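Aminoglycoside N(6')acetyltransferase (Legionella pneumophila subsp. pneumophila, PDB 3F5B) probably transfers an acyl group as a GNAT-family acetyltransferase, possibly to the 6'-amino group of aminoglycosides. Local coordinates at residues F17-K22 / W63-I68; Y78-E83 / D98-R103. All blocks are in the same frame, centred on the assembly; numbering follows the deposited sequence.

Interaction 1. Residues F17-K22 / W63-I68; sequences FKQMNK and WATHWI
The Trp-67 ring carries Gln-19 CG and Thr-65 CG2 on one and the same face. Gln-19 CG sits 3.8 Å from the centroid of the six-membered ring, a CH-pi contact. The Gln-19 side chain is extended beyond CG and runs beside the indole, pointing the same way. Its amide stands 79° from the ring plane, so it does not stack. Gln-19 NE2 ends 3.7 Å from Trp-67 CH2. Thr-65 CG2 also packs against Gln-19 CG, at 3.8 Å. Trp-67 and Phe-17 both meet Phe-119 of helix 109-123 edge-to-face.

The His-66 ring makes its polar contacts outside residues 17-22. ND1 is hydrogen-bonded to Tyr-78 OH and NE2 to Asp-52 OD2, so both ring nitrogens have partners.

The backbones pair antiparallel. Lys-18 and Ile-68 form a hydrogen-bonded pair: Lys-18 N to Ile-68 O is 3.1 Å, and Ile-68 N to Lys-18 O is 2.9 Å. Gln-19 and Trp-67 are the non-hydrogen-bonded pair that follows. Past the end of strand 17-19, Met-20 N still bonds His-66 O at 2.9 Å, with the donor tilted 30° from the carbonyl plane.

Met-20 is selenomethionine, modelled in two conformers. In one of them its side chain crosses that of Ile-68 at about a right angle, with Met-20 SE 3.8 Å from Ile-68 CB; this detail is less certain for that reason. Helices 25-31 and 43-57 pack against Met-20.

Strand 15-19 is thus joined to 65-71 as an outermost strand of the GNAT sheet. The chemistry across the join is mixed. Main-chain bonds set the register, while the side chains add mainly dispersion contacts. The buried polar ends of His-66 and Trp-67 are satisfied by residues beyond the pair, with Trp-67 NE1 bonded to Thr-81 OG1.

Interaction 2. Residues Y78-E83 / D98-R103; sequences YLITSE and DLFICR. With CHX (cyclohexane), chain D.
Tyr-78 and Phe-100 lie side by side and point the same way from a beta hairpin of the GNAT sheet, strands 74-84 and 94-101. The planes are near parallel, 24° apart, but the rings are slid apart, with centroids 5.7 Å from each other. The rings barely overlap. They meet through Tyr-78 CD2 and Phe-100 CD2, at 3.6 Å. Ile-80 crosses Phe-100 obliquely, and its CD1 reaches CE2 at the ring edge. Ile-80 CB also packs on Asp-98 CB.

Leu-79 and Leu-99 occupy the other face of the sheet, where Leu-79 CG meets Leu-99 CB at 4.1 Å. Leu-79 also packs on Met-115 and Phe-119 of helix 109-123.

The strands are almost exactly antiparallel, at 178°. Tyr-78 with Phe-100 and Ile-80 with Asp-98 are hydrogen-bonded pairs, each closed by two main-chain bonds. Leu-79 with Leu-99 is the non-hydrogen-bonded pair between them.

One face of the Phe-100 ring is turned to a bound cyclohexane. Asp-98, Leu-99 and Phe-100 form part of its pocket, completed by Ile-132, Pro-134 and Tyr-145. Phe-100 CE1 lies 3.6 Å from cyclohexane C2.

Interactions 1 and 2 are successive joins in one sheet, with centres about 9 Å apart. Strands 65-71 and 74-84 are neighbours and connect them. Trp-67 N lies 2.7 Å from Leu-79 O, a probable main-chain hydrogen bond. The bond of His-66 ND1 to Tyr-78 OH is a second tie, through side chains. The cyclohexane touches interaction 2 directly, whereas the His-66 side chain of interaction 1 is about 12 Å from it. In GNAT enzymes the strands equivalent to 94-101 and 129-132 splay apart to admit acetyl-CoA, so the cyclohexane, which meets both, may mark part of that region.

Interaction 1. Residues F17-K22 / W63-I68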
loop_
_atom_site.group_PDB
_atom_site.type_symbol
_atom_site.label_atom_id
_atom_site.label_comp_id
_atom_site.label_asym_id
_atom_site.label_seq_id
_atom_site.Cartn_x
_atom_site.Cartn_y
_atom_site.Cartn_z
ATOM N N PHE A 17 0.907 -5.170 11.676
ATOM C CA PHE A 17 0.432 -3.921 11.057
ATOM C C PHE A 17 -0.542 -3.221 12.013
ATOM O O PHE A 17 -1.389 -3.878 12.648
ATOM C CB PHE A 17 -0.267 -4.203 9.700
ATOM C CG PHE A 17 0.571 -5.021 8.747
ATOM C CD1 PHE A 17 1.445 -4.398 7.875
ATOM C CD2 PHE A 17 0.476 -6.433 8.738
ATOM C CE1 PHE A 17 2.248 -5.180 6.957
ATOM C CE2 PHE A 17 1.279 -7.225 7.864
ATOM C CZ PHE A 17 2.181 -6.603 6.986
ATOM N N LYS A 18 -0.417 -1.906 12.116
ATOM C CA LYS A 18 -1.332 -1.121 12.943
ATOM C C LYS A 18 -1.612 0.210 12.315
ATOM O O LYS A 18 -0.783 0.750 11.615
ATOM C CB LYS A 18 -0.845 -0.901 14.400
ATOM C CG LYS A 18 0.581 -1.276 14.771
ATOM C CD LYS A 18 0.687 -2.760 15.228
ATOM C CE LYS A 18 0.576 -3.021 16.799
ATOM N NZ LYS A 18 -0.775 -3.590 17.301
ATOM N N GLN A 19 -2.782 0.758 12.620
ATOM C CA GLN A 19 -3.074 2.112 12.254
ATOM C C GLN A 19 -2.100 3.011 12.987
ATOM O O GLN A 19 -1.706 2.750 14.123
ATOM C CB GLN A 19 -4.526 2.463 12.545
ATOM C CG GLN A 19 -5.440 1.751 11.557
ATOM C CD GLN A 19 -6.916 1.818 11.884
ATOM O OE1 GLN A 19 -7.352 2.598 12.725
ATOM N NE2 GLN A 19 -7.710 0.949 11.213
HETATM N N MSE A 20 -1.685 4.074 12.323
HETATM C CA MSE A 20 -0.772 5.060 12.883
HETATM C C MSE A 20 -1.344 5.740 14.115
HETATM O O MSE A 20 -2.555 5.987 14.175
HETATM C CB MSE A 20 -0.516 6.129 11.826
HETATM C CG MSE A 20 0.291 5.639 10.652
HETATM SE SE MSE A 20 2.159 5.679 11.142
HETATM C CE MSE A 20 2.369 7.616 11.400
ATOM N N ASN A 21 -0.470 6.075 15.059
ATOM C CA ASN A 21 -0.817 6.984 16.147
ATOM C C ASN A 21 0.184 8.131 16.185
ATOM O O ASN A 21 1.222 8.089 15.500
ATOM C CB ASN A 21 -0.965 6.266 17.503
ATOM C CG ASN A 21 0.331 5.666 18.011
ATOM O OD1 ASN A 21 1.346 6.342 18.101
ATOM N ND2 ASN A 21 0.291 4.388 18.370
ATOM N N LYS A 22 -0.131 9.178 16.939
ATOM C CA LYS A 22 0.689 10.392 16.961
ATOM C C LYS A 22 2.143 10.156 17.294
ATOM O O LYS A 22 2.991 10.935 16.895
ATOM C CB LYS A 22 0.142 11.427 17.955
ATOM C CG LYS A 22 -1.047 12.218 17.468
ATOM C CD LYS A 22 -1.642 13.018 18.637
ATOM C CE LYS A 22 -2.456 14.205 18.156
ATOM N NZ LYS A 22 -1.617 15.117 17.307
ATOM N N TRP A 63 -9.045 11.280 4.168
ATOM C CA TRP A 63 -9.591 10.521 3.040
ATOM C C TRP A 63 -9.214 9.034 3.112
ATOM O O TRP A 63 -9.922 8.183 2.572
ATOM C CB TRP A 63 -9.122 11.112 1.706
ATOM C CG TRP A 63 -9.634 12.529 1.490
ATOM C CD1 TRP A 63 -10.871 13.020 1.857
ATOM C CD2 TRP A 63 -8.944 13.624 0.869
ATOM N NE1 TRP A 63 -10.980 14.342 1.501
ATOM C CE2 TRP A 63 -9.817 14.741 0.897
ATOM C CE3 TRP A 63 -7.673 13.773 0.290
ATOM C CZ2 TRP A 63 -9.460 15.988 0.375
ATOM C CZ3 TRP A 63 -7.323 15.016 -0.239
ATOM C CH2 TRP A 63 -8.211 16.108 -0.185
ATOM N N ALA A 64 -8.101 8.725 3.761
ATOM C CA ALA A 64 -7.567 7.354 3.762
ATOM C C ALA A 64 -7.220 6.887 5.179
ATOM O O ALA A 64 -7.272 7.675 6.110
ATOM C CB ALA A 64 -6.346 7.288 2.834
ATOM N N THR A 65 -6.929 5.598 5.336
ATOM C CA THR A 65 -6.396 5.028 6.586
ATOM C C THR A 65 -4.881 4.919 6.439
ATOM O O THR A 65 -4.368 4.629 5.342
ATOM C CB THR A 65 -6.989 3.628 6.849
ATOM O OG1 THR A 65 -8.409 3.747 6.909
ATOM C CG2 THR A 65 -6.543 3.067 8.156
ATOM N N HIS A 66 -4.175 5.245 7.509
ATOM C CA HIS A 66 -2.708 5.309 7.475
ATOM C C HIS A 66 -2.169 4.246 8.433
ATOM O O HIS A 66 -2.621 4.171 9.588
ATOM C CB HIS A 66 -2.245 6.709 7.856
ATOM C CG HIS A 66 -2.651 7.751 6.850
ATOM N ND1 HIS A 66 -1.765 8.286 5.940
ATOM C CD2 HIS A 66 -3.861 8.286 6.560
ATOM C CE1 HIS A 66 -2.410 9.143 5.159
ATOM N NE2 HIS A 66 -3.682 9.158 5.514
ATOM N N TRP A 67 -1.247 3.432 7.927
ATOM C CA TRP A 67 -0.745 2.253 8.616
ATOM C C TRP A 67 0.776 2.257 8.696
ATOM O O TRP A 67 1.481 2.922 7.892
ATOM C CB TRP A 67 -1.125 0.952 7.868
ATOM C CG TRP A 67 -2.558 0.758 7.550
ATOM C CD1 TRP A 67 -3.246 1.269 6.477
ATOM C CD2 TRP A 67 -3.485 -0.030 8.285
ATOM N NE1 TRP A 67 -4.563 0.813 6.491
ATOM C CE2 TRP A 67 -4.729 0.021 7.596
ATOM C CE3 TRP A 67 -3.390 -0.798 9.463
ATOM C CZ2 TRP A 67 -5.873 -0.644 8.061
ATOM C CZ3 TRP A 67 -4.525 -1.481 9.902
ATOM C CH2 TRP A 67 -5.747 -1.403 9.203
ATOM N N ILE A 68 1.272 1.468 9.654
ATOM C CA ILE A 68 2.708 1.231 9.829
ATOM C C ILE A 68 2.910 -0.296 9.944
ATOM O O ILE A 68 2.118 -0.981 10.602
ATOM C CB ILE A 68 3.290 2.066 11.039
ATOM C CG1 ILE A 68 4.822 1.911 11.204
ATOM C CG2 ILE A 68 2.574 1.785 12.375
ATOM C CD1 ILE A 68 5.411 3.099 12.039
#

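Interaction 2. Residues Y78-E83 / D98-R103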
loop_
_atom_site.group_PDB
_atom_site.type_symbol
_atom_site.label_atom_id
_atom_site.label_comp_id
_atom_site.label_asym_id
_atom_site.label_seq_id
_atom_site.Cartn_x
_atom_site.Cartn_y
_atom_site.Cartn_z
ATOM N N TYR A 78 5.290 2.137 5.511
ATOM C CA TYR A 78 4.144 3.016 5.686
ATOM C C TYR A 78 3.172 2.695 4.543
ATOM O O TYR A 78 3.576 2.613 3.380
ATOM C CB TYR A 78 4.616 4.461 5.635
ATOM C CG TYR A 78 3.567 5.568 5.495
ATOM C CD1 TYR A 78 2.481 5.655 6.363
ATOM C CD2 TYR A 78 3.724 6.582 4.529
ATOM C CE1 TYR A 78 1.519 6.707 6.238
ATOM C CE2 TYR A 78 2.785 7.649 4.413
ATOM C CZ TYR A 78 1.693 7.691 5.266
ATOM O OH TYR A 78 0.770 8.712 5.153
ATOM N N LEU A 79 1.912 2.465 4.910
ATOM C CA LEU A 79 0.884 2.050 3.957
ATOM C C LEU A 79 -0.335 2.938 4.148
ATOM O O LEU A 79 -0.631 3.427 5.269
ATOM C CB LEU A 79 0.519 0.555 4.093
ATOM C CG LEU A 79 1.651 -0.487 4.235
ATOM C CD1 LEU A 79 2.138 -0.594 5.711
ATOM C CD2 LEU A 79 1.225 -1.877 3.743
ATOM N N ILE A 80 -1.041 3.138 3.042
ATOM C CA ILE A 80 -2.198 4.026 2.962
ATOM C C ILE A 80 -3.294 3.276 2.197
ATOM O O ILE A 80 -3.050 2.790 1.088
ATOM C CB ILE A 80 -1.870 5.335 2.209
ATOM C CG1 ILE A 80 -0.638 6.043 2.825
ATOM C CG2 ILE A 80 -3.131 6.307 2.202
ATOM C CD1 ILE A 80 -0.245 7.381 2.129
ATOM N N THR A 81 -4.472 3.128 2.811
ATOM C CA THR A 81 -5.580 2.437 2.151
ATOM C C THR A 81 -6.834 3.316 2.092
ATOM O O THR A 81 -7.088 4.109 2.992
ATOM C CB THR A 81 -5.927 1.100 2.837
ATOM O OG1 THR A 81 -6.327 1.339 4.188
ATOM C CG2 THR A 81 -4.677 0.142 2.860
ATOM N N SER A 82 -7.626 3.157 1.041
ATOM C CA SER A 82 -8.940 3.768 1.037
ATOM C C SER A 82 -9.897 2.869 0.321
ATOM O O SER A 82 -9.513 2.143 -0.616
ATOM C CB SER A 82 -8.903 5.130 0.371
ATOM O OG SER A 82 -8.338 5.024 -0.927
ATOM N N GLU A 83 -11.152 2.925 0.751
ATOM C CA GLU A 83 -12.160 2.013 0.240
ATOM C C GLU A 83 -12.944 2.616 -0.898
ATOM O O GLU A 83 -13.114 3.834 -1.000
ATOM C CB GLU A 83 -13.095 1.518 1.347
ATOM C CG GLU A 83 -13.863 2.614 2.061
ATOM C CD GLU A 83 -14.160 2.304 3.541
ATOM O OE1 GLU A 83 -14.765 3.183 4.202
ATOM O OE2 GLU A 83 -13.779 1.213 4.048
ATOM N N ASP A 98 -1.592 2.143 -1.163
ATOM C CA ASP A 98 -0.316 2.791 -1.438
ATOM C C ASP A 98 0.647 2.299 -0.399
ATOM O O ASP A 98 0.291 2.242 0.790
ATOM C CB ASP A 98 -0.424 4.268 -1.202
ATOM C CG ASP A 98 -0.699 5.028 -2.438
ATOM O OD1 ASP A 98 0.291 5.566 -3.003
ATOM O OD2 ASP A 98 -1.893 5.118 -2.817
ATOM N N LEU A 99 1.875 1.994 -0.811
ATOM C CA LEU A 99 2.853 1.543 0.174
ATOM C C LEU A 99 4.250 2.079 -0.084
ATOM O O LEU A 99 4.638 2.325 -1.243
ATOM C CB LEU A 99 2.844 0.018 0.295
ATOM C CG LEU A 99 3.310 -0.778 -0.913
ATOM C CD1 LEU A 99 4.763 -1.206 -0.700
ATOM C CD2 LEU A 99 2.442 -2.023 -1.161
ATOM N N PHE A 100 4.993 2.211 1.009
ATOM C CA PHE A 100 6.305 2.794 1.019
ATOM C C PHE A 100 7.178 1.981 1.957
ATOM O O PHE A 100 6.955 1.968 3.190
ATOM C CB PHE A 100 6.214 4.257 1.497
ATOM C CG PHE A 100 5.200 5.081 0.728
ATOM C CD1 PHE A 100 5.569 5.731 -0.461
ATOM C CD2 PHE A 100 3.892 5.198 1.180
ATOM C CE1 PHE A 100 4.645 6.475 -1.197
ATOM C CE2 PHE A 100 2.943 5.949 0.450
ATOM C CZ PHE A 100 3.340 6.599 -0.747
ATOM N N ILE A 101 8.154 1.270 1.390
ATOM C CA ILE A 101 9.120 0.580 2.226
ATOM C C ILE A 101 10.212 1.603 2.548
ATOM O O ILE A 101 11.015 1.948 1.681
ATOM C CB ILE A 101 9.792 -0.679 1.545
ATOM C CG1 ILE A 101 8.783 -1.613 0.893
ATOM C CG2 ILE A 101 10.728 -1.414 2.558
ATOM C CD1 ILE A 101 7.691 -2.088 1.777
ATOM N N CYS A 102 10.257 2.032 3.799
ATOM C CA CYS A 102 11.022 3.199 4.181
ATOM C C CYS A 102 12.389 2.923 4.786
ATOM O O CYS A 102 13.187 3.852 4.912
ATOM C CB CYS A 102 10.186 4.037 5.150
ATOM S SG CYS A 102 8.656 4.610 4.330
ATOM N N ARG A 103 12.646 1.672 5.172
ATOM C CA ARG A 103 13.989 1.263 5.618
ATOM C C ARG A 103 14.683 0.554 4.467
ATOM O O ARG A 103 14.125 -0.396 3.905
ATOM C CB ARG A 103 13.907 0.308 6.819
ATOM C CG ARG A 103 13.621 0.954 8.165
ATOM C CD ARG A 103 13.737 -0.104 9.276
ATOM N NE ARG A 103 15.098 -0.672 9.383
ATOM C CZ ARG A 103 15.910 -0.478 10.414
ATOM N NH1 ARG A 103 15.516 0.273 11.430
ATOM N NH2 ARG A 103 17.108 -1.041 10.444
HETATM C C1 CHX D . 4.265 4.689 -5.107
HETATM C C2 CHX D . 4.127 4.028 -3.733
HETATM C C3 CHX D . 2.715 3.469 -3.515
HETATM C C4 CHX D . 2.414 2.321 -4.486
HETATM C C5 CHX D . 3.117 2.486 -5.847
HETATM C C6 CHX D . 3.474 3.943 -6.201
#